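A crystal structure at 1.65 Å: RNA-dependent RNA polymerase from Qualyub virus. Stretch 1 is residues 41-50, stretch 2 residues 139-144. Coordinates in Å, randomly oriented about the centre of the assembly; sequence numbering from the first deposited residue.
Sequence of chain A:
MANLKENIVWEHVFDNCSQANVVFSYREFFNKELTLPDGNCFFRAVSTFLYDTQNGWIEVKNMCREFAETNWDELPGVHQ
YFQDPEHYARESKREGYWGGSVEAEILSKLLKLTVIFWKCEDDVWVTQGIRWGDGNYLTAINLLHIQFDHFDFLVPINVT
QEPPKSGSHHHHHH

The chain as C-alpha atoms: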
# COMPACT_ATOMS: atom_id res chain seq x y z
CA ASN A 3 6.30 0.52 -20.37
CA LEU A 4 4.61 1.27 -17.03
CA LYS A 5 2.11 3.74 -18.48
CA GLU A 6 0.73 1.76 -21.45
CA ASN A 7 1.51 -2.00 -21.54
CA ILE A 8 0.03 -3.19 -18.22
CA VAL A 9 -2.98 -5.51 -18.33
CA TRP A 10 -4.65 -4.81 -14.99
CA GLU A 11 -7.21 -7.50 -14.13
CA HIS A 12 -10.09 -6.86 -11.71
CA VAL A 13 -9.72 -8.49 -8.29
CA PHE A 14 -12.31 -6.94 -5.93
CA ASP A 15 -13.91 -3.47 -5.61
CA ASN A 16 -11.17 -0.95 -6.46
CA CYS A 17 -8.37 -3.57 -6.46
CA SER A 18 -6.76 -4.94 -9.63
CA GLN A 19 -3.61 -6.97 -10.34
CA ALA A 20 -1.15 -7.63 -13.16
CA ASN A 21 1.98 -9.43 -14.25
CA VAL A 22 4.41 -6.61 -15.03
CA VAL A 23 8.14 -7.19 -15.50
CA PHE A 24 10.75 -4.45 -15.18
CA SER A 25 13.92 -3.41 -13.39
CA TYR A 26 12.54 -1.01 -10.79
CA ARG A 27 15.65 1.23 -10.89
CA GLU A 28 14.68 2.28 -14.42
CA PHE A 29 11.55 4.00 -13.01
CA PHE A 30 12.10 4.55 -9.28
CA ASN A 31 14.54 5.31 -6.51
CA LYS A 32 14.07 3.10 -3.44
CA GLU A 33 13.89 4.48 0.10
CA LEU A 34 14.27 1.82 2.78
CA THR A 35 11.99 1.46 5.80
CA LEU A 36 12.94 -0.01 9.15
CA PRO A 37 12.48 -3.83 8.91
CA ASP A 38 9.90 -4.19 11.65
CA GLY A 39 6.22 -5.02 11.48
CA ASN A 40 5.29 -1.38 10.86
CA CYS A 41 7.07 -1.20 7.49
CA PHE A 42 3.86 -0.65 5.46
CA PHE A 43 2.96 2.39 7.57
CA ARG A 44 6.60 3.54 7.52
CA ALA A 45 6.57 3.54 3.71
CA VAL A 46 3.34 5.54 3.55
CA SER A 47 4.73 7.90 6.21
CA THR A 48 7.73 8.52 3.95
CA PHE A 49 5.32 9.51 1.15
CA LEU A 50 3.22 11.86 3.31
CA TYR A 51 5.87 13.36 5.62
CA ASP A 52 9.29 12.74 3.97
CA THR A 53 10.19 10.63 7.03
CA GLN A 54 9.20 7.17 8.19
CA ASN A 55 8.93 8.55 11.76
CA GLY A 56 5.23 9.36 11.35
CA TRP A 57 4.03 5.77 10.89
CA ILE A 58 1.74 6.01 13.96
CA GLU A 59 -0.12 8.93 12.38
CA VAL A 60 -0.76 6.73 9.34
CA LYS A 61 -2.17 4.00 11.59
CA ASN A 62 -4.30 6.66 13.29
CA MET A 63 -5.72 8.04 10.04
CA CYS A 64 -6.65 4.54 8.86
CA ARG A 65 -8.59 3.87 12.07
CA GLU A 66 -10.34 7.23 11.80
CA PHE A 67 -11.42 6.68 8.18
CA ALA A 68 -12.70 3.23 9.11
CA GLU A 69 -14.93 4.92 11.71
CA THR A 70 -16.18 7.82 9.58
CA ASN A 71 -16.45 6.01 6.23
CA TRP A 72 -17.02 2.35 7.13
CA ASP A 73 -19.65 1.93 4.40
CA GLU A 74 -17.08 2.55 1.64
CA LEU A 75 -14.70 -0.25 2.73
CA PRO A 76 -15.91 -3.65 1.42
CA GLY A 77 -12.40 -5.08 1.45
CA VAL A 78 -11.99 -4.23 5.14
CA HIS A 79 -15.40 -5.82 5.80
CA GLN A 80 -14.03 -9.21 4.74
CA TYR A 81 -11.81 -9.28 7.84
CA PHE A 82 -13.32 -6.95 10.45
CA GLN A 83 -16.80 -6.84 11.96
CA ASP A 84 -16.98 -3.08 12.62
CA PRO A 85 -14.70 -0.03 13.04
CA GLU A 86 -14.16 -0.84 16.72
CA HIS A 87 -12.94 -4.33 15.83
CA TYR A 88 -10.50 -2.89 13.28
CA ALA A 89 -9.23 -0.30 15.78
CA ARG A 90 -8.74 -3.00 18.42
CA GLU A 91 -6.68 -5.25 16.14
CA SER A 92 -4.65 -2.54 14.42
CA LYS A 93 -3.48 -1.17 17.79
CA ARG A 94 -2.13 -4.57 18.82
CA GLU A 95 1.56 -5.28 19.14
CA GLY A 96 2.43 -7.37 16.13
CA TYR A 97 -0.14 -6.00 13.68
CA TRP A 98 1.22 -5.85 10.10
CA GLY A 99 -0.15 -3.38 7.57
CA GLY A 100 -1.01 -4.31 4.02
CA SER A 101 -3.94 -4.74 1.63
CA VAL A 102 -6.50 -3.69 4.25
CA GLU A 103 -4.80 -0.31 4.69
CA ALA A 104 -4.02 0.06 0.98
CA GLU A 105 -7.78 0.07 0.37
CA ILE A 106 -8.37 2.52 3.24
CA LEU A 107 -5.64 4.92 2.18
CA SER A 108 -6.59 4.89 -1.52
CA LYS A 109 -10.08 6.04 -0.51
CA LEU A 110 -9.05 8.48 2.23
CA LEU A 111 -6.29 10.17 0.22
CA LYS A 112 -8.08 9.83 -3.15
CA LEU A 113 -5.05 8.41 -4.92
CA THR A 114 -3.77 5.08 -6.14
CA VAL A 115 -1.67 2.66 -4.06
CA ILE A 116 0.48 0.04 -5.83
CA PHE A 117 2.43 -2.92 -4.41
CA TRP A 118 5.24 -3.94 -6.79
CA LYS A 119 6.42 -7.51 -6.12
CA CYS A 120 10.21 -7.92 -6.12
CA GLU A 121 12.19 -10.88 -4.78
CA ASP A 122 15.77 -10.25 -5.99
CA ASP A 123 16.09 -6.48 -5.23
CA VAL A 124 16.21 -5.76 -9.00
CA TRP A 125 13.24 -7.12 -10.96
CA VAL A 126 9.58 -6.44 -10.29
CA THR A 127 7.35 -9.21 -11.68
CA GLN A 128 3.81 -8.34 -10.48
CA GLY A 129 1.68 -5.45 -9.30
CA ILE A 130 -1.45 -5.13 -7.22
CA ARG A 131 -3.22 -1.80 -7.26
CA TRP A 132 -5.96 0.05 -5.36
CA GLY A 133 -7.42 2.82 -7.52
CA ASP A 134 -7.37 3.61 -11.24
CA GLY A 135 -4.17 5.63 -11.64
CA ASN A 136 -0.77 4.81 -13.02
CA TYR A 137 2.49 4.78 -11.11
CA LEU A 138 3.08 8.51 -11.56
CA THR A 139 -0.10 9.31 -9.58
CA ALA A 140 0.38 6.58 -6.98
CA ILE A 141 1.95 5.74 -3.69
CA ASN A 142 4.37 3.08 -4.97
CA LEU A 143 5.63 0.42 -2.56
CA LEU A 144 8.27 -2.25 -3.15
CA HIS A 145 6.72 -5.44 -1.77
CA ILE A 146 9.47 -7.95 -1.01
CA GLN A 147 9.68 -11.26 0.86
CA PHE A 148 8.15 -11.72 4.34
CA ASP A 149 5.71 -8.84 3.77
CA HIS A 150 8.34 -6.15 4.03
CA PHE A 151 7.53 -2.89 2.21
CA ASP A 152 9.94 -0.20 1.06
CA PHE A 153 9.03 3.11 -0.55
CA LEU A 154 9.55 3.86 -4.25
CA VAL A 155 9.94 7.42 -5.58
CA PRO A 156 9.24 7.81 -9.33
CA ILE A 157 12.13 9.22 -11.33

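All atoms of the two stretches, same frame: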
# COMPACT_ATOMS: atom_id res chain seq x y z
N CYS A 41 6.44 -1.69 8.72
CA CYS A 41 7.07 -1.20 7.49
C CYS A 41 6.06 -0.63 6.49
O CYS A 41 6.38 0.34 5.79
CB CYS A 41 7.89 -2.32 6.85
SG CYS A 41 6.94 -3.81 6.52
N PHE A 42 4.86 -1.22 6.37
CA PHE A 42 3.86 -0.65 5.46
C PHE A 42 3.56 0.80 5.82
O PHE A 42 3.61 1.70 4.98
CB PHE A 42 2.56 -1.47 5.48
CG PHE A 42 1.43 -0.79 4.75
CD1 PHE A 42 1.25 -0.99 3.39
CD2 PHE A 42 0.59 0.09 5.41
CE1 PHE A 42 0.24 -0.34 2.70
CE2 PHE A 42 -0.41 0.77 4.72
CZ PHE A 42 -0.59 0.55 3.37
N PHE A 43 3.27 1.04 7.10
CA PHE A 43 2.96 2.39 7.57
C PHE A 43 4.18 3.31 7.49
O PHE A 43 4.02 4.52 7.29
CB PHE A 43 2.44 2.31 9.00
CG PHE A 43 1.18 1.50 9.12
CD1 PHE A 43 -0.02 2.00 8.64
CD2 PHE A 43 1.20 0.23 9.71
CE1 PHE A 43 -1.19 1.26 8.75
CE2 PHE A 43 0.03 -0.52 9.82
CZ PHE A 43 -1.17 -0.00 9.34
N ARG A 44 5.38 2.75 7.66
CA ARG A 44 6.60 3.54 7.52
C ARG A 44 6.77 4.02 6.08
O ARG A 44 7.20 5.16 5.84
CB ARG A 44 7.81 2.71 7.93
CG ARG A 44 7.88 2.43 9.41
CD ARG A 44 9.00 1.45 9.74
NE ARG A 44 9.02 1.26 11.19
CZ ARG A 44 9.51 2.15 12.04
NH1 ARG A 44 10.06 3.28 11.58
NH2 ARG A 44 9.46 1.92 13.34
N ALA A 45 6.45 3.16 5.11
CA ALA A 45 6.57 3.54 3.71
C ALA A 45 5.57 4.64 3.37
O ALA A 45 5.93 5.62 2.70
CB ALA A 45 6.37 2.32 2.81
N VAL A 46 4.33 4.50 3.83
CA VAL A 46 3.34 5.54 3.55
C VAL A 46 3.71 6.83 4.27
O VAL A 46 3.56 7.93 3.73
CB VAL A 46 1.93 5.06 3.93
CG1 VAL A 46 0.91 6.19 3.71
CG2 VAL A 46 1.56 3.82 3.10
N SER A 47 4.23 6.72 5.50
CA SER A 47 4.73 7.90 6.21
C SER A 47 5.80 8.62 5.41
O SER A 47 5.83 9.86 5.37
CB SER A 47 5.26 7.50 7.59
OG SER A 47 5.76 8.64 8.28
N THR A 48 6.70 7.88 4.76
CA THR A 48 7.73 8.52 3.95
C THR A 48 7.10 9.32 2.81
O THR A 48 7.55 10.43 2.50
CB THR A 48 8.70 7.47 3.42
OG1 THR A 48 9.24 6.74 4.53
CG2 THR A 48 9.86 8.14 2.67
N PHE A 49 6.02 8.79 2.22
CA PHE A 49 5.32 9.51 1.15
C PHE A 49 4.69 10.80 1.67
O PHE A 49 4.80 11.87 1.03
CB PHE A 49 4.25 8.61 0.54
CG PHE A 49 3.38 9.32 -0.47
CD1 PHE A 49 3.76 9.40 -1.79
CD2 PHE A 49 2.18 9.89 -0.07
CE1 PHE A 49 2.95 10.05 -2.72
CE2 PHE A 49 1.37 10.54 -0.99
CZ PHE A 49 1.77 10.62 -2.31
N LEU A 50 3.99 10.72 2.80
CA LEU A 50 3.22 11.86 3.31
C LEU A 50 4.10 12.91 3.98
O LEU A 50 3.83 14.11 3.84
CB LEU A 50 2.16 11.39 4.30
CG LEU A 50 1.05 10.49 3.75
CD1 LEU A 50 0.20 9.91 4.87
CD2 LEU A 50 0.19 11.30 2.79
N THR A 139 0.88 8.73 -10.49
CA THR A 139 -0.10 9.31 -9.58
C THR A 139 -0.37 8.41 -8.38
O THR A 139 -1.47 8.44 -7.80
CB THR A 139 -1.42 9.60 -10.30
OG1 THR A 139 -2.08 8.36 -10.58
CG2 THR A 139 -1.16 10.37 -11.59
N ALA A 140 0.60 7.59 -8.01
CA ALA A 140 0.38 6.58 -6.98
C ALA A 140 1.38 6.71 -5.85
O ALA A 140 2.47 7.29 -5.99
CB ALA A 140 0.47 5.16 -7.56
N ILE A 141 0.99 6.15 -4.71
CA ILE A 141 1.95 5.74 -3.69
C ILE A 141 2.47 4.37 -4.12
O ILE A 141 1.71 3.40 -4.14
CB ILE A 141 1.32 5.68 -2.30
CG1 ILE A 141 0.65 7.01 -1.94
CG2 ILE A 141 2.37 5.29 -1.25
CD1 ILE A 141 -0.04 7.00 -0.57
N ASN A 142 3.74 4.30 -4.48
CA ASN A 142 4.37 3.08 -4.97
C ASN A 142 5.18 2.43 -3.85
O ASN A 142 6.06 3.07 -3.27
CB ASN A 142 5.30 3.39 -6.15
CG ASN A 142 4.54 3.93 -7.35
OD1 ASN A 142 4.02 3.15 -8.15
ND2 ASN A 142 4.45 5.25 -7.47
N LEU A 143 4.90 1.16 -3.58
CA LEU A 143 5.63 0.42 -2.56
C LEU A 143 6.34 -0.78 -3.18
O LEU A 143 5.79 -1.46 -4.06
CB LEU A 143 4.69 -0.08 -1.45
CG LEU A 143 3.88 0.95 -0.66
CD1 LEU A 143 3.36 0.30 0.62
CD2 LEU A 143 4.71 2.18 -0.32
N LEU A 144 7.56 -1.05 -2.73
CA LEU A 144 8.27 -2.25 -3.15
C LEU A 144 7.91 -3.34 -2.15
O LEU A 144 8.20 -3.20 -0.95
CB LEU A 144 9.77 -2.02 -3.23
CG LEU A 144 10.57 -3.14 -3.90
CD1 LEU A 144 10.31 -3.14 -5.41
CD2 LEU A 144 12.07 -3.02 -3.62

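Residues 41-50 form a helix that runs on beyond the stretch, and residues 140-144 form a strand that does the same. The helix is regular: the amide N of Ala45 bonds to Cys41 O at 2.9 Å, and the same i to i-4 pattern repeats as far as Leu50 N, which lies 3.0 Å from Val46 O. The two axes approach to 9.2 Å, with their N-to-C directions 139° apart, so helix and strand run roughly, but not strictly, antiparallel. Ala45 CA lies 7.1 Å from Leu143 CA, and Phe49 CA lies 7.0 Å from Ile141 CA: a step of one helical turn forward is matched by a step of two residues back along the strand.

That step of two is the natural repeat of a strand, whose side chains alternate in direction. Ile141 and Leu143 point toward the helix, whereas Ala140 and Asn142 point away. The alternation keeps the amide of Asn142 out of an apolar contact; its OD1 and ND2 are hydrogen-bonded outside the two stretches. On the helix, the i, i+4 spacing brings Ala45 and Phe49 to the same side, both pointing toward the strand. No hydrogen bond crosses between the stretches, so packing and dispersion account for the direct contacts, which bury 293 Å² in total.

Leu143 packs against two helix residues. Leu143 CD2 sits 3.5 Å from Ala45 CB; alanine's short side chain, pointing toward the strand, leaves the leucine methyl room to lie directly against CB. The other methyl, Leu143 CD1, lies 3.7 Å from Phe42 CD1. The CA-to-CB bond of Phe42 points sideways, but with chi1 at t the end of the ring comes nearer the strand, and the long aromatic side chain reaches Leu143.

At the next turn, Phe49 and Ile141 make the most specific contact. Ile141 CG1 stands 3.6 Å from the centroid of the Phe49 ring and only 4° off its normal, a CH-pi interaction in which an aliphatic carbon rests almost squarely over the aromatic face. Ile141 CD1 lies over a face as well, 3.7 Å from Phe49 CD2. The m, t rotamer of isoleucine extends this arm, and Ile141 CD1 also comes within 4.5 Å of Val46 CG1, a looser contact from a beta-branched residue that points sideways.

Thr48 lies out of reach of the strand; its OG1 donates a hydrogen bond to Arg44 O at 2.9 Å, satisfying the hydroxyl within the helix.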